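Protein-l-isoaspartate o-methyltransferase (Thermotoga maritima, PDB 1DL5) transfers a methyl group from S-adenosylmethionine to isoaspartyl residues in damaged proteins, a step that starts their repair. Local coordinates at residues K33-P36 with L37-Y41. Sequence-based numbering, arbitrary orientation.
Sequences KSYP and LSYVY
Pro36 is the N-cap residue of the one-turn helix 37-40, and its carbonyl and ring, with Tyr35 just before it, are what the first turn packs against. Pro36 O takes two backbone donors. The bond from Tyr39 N is short, 2.7 Å to Pro36 O, and comes from above the carbonyl plane, bent to 144° at the hydrogen. Val40 N lies in that plane, 3.1 Å from Pro36 O. A further bond, Tyr41 N to Leu37 O, finishes the turn, after which Tyr41 departs from helical backbone angles.

The side chains meet mainly through two tyrosines four residues apart. Tyr39 turns CG anti to its backbone N (chi1 -165°), which puts its ring next to that of Tyr35, and its CD2 comes 3.3 Å from Tyr35 CD1. The planes differ by 27°, but the rings are so offset that little of either faces the other: centroids sit 5.5 Å from each other, and Tyr35 CD1 lies at the Tyr39 ring edge. The two side chains cross at a slant, and the contact is a grazing approach rather than a full stack. Nearer the backbone, Val40 CG2 rests 3.8 Å from Tyr35 CB, while Pro36 CD packs alongside Tyr39 CB at 4.1 Å.

The turn lies at the surface of the methyltransferase domain, with the Tyr35 side chain about 12 Å from the bound S-adenosylhomocysteine. Tyr35 OH hydrogen-bonds to Val47 O in strand 46-50; beyond the turn, Tyr41 packs on helix 2-11, and Lys4 NZ of that helix hydrogen-bonds to Ser38 O.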
loop_
_atom_site.group_PDB
_atom_site.type_symbol
_atom_site.label_atom_id
_atom_site.label_comp_id
_atom_site.label_asym_id
_atom_site.label_seq_id
_atom_site.Cartn_x
_atom_site.Cartn_y
_atom_site.Cartn_z
ATOM N N LYS A 33 -5.511 45.461 23.433
ATOM C CA LYS A 33 -6.546 46.483 23.383
ATOM C C LYS A 33 -7.187 46.545 24.762
ATOM O O LYS A 33 -7.414 45.517 25.396
ATOM C CB LYS A 33 -7.592 46.128 22.332
ATOM N N SER A 34 -7.475 47.753 25.228
ATOM C CA SER A 34 -8.074 47.928 26.542
ATOM C C SER A 34 -9.579 47.676 26.542
ATOM O O SER A 34 -10.309 48.199 25.703
ATOM C CB SER A 34 -7.789 49.342 27.056
ATOM O OG SER A 34 -8.264 49.516 28.379
ATOM N N TYR A 35 -10.030 46.854 27.486
ATOM C CA TYR A 35 -11.450 46.543 27.646
ATOM C C TYR A 35 -11.802 46.772 29.107
ATOM O O TYR A 35 -10.938 46.690 29.978
ATOM C CB TYR A 35 -11.758 45.070 27.353
ATOM C CG TYR A 35 -11.601 44.610 25.926
ATOM C CD1 TYR A 35 -12.677 44.650 25.041
ATOM C CD2 TYR A 35 -10.396 44.072 25.475
ATOM C CE1 TYR A 35 -12.560 44.161 23.744
ATOM C CE2 TYR A 35 -10.269 43.578 24.183
ATOM C CZ TYR A 35 -11.352 43.625 23.324
ATOM O OH TYR A 35 -11.231 43.124 22.049
ATOM N N PRO A 36 -13.074 47.081 29.398
ATOM C CA PRO A 36 -13.419 47.280 30.806
ATOM C C PRO A 36 -13.267 45.895 31.436
ATOM O O PRO A 36 -13.639 44.897 30.814
ATOM C CB PRO A 36 -14.878 47.725 30.741
ATOM C CG PRO A 36 -14.948 48.439 29.425
ATOM C CD PRO A 36 -14.167 47.522 28.517
ATOM N N LEU A 37 -12.718 45.821 32.645
ATOM C CA LEU A 37 -12.521 44.528 33.296
ATOM C C LEU A 37 -13.788 43.684 33.353
ATOM O O LEU A 37 -13.726 42.458 33.247
ATOM C CB LEU A 37 -11.960 44.714 34.708
ATOM C CG LEU A 37 -10.478 45.093 34.804
ATOM C CD1 LEU A 37 -10.111 45.357 36.257
ATOM C CD2 LEU A 37 -9.617 43.970 34.229
ATOM N N SER A 38 -14.933 44.337 33.517
ATOM C CA SER A 38 -16.205 43.627 33.579
ATOM C C SER A 38 -16.434 42.863 32.280
ATOM O O SER A 38 -17.153 41.868 32.250
ATOM C CB SER A 38 -17.357 44.610 33.806
ATOM O OG SER A 38 -17.457 45.532 32.735
ATOM N N TYR A 39 -15.813 43.339 31.206
ATOM C CA TYR A 39 -15.943 42.704 29.902
ATOM C C TYR A 39 -14.879 41.614 29.769
ATOM O O TYR A 39 -15.117 40.563 29.176
ATOM C CB TYR A 39 -15.759 43.748 28.798
ATOM C CG TYR A 39 -16.224 43.310 27.430
ATOM C CD1 TYR A 39 -17.565 43.012 27.189
ATOM C CD2 TYR A 39 -15.329 43.212 26.366
ATOM C CE1 TYR A 39 -18.003 42.629 25.920
ATOM C CE2 TYR A 39 -15.757 42.828 25.094
ATOM C CZ TYR A 39 -17.094 42.539 24.880
ATOM O OH TYR A 39 -17.524 42.161 23.627
ATOM N N VAL A 40 -13.706 41.871 30.340
ATOM C CA VAL A 40 -12.597 40.926 30.277
ATOM C C VAL A 40 -12.910 39.574 30.903
ATOM O O VAL A 40 -12.480 38.537 30.401
ATOM C CB VAL A 40 -11.336 41.496 30.970
ATOM C CG1 VAL A 40 -10.251 40.412 31.075
ATOM C CG2 VAL A 40 -10.816 42.694 30.184
ATOM N N TYR A 41 -13.660 39.576 31.998
ATOM C CA TYR A 41 -13.967 38.322 32.654
ATOM C C TYR A 41 -15.314 37.697 32.334
ATOM O O TYR A 41 -15.792 36.831 33.061
ATOM C CB TYR A 41 -13.747 38.460 34.162
ATOM C CG TYR A 41 -12.270 38.564 34.476
ATOM C CD1 TYR A 41 -11.481 37.415 34.562
ATOM C CD2 TYR A 41 -11.639 39.804 34.577
ATOM C CE1 TYR A 41 -10.103 37.496 34.732
ATOM C CE2 TYR A 41 -10.256 39.899 34.751
ATOM C CZ TYR A 41 -9.494 38.739 34.827
ATOM O OH TYR A 41 -8.126 38.811 34.991
#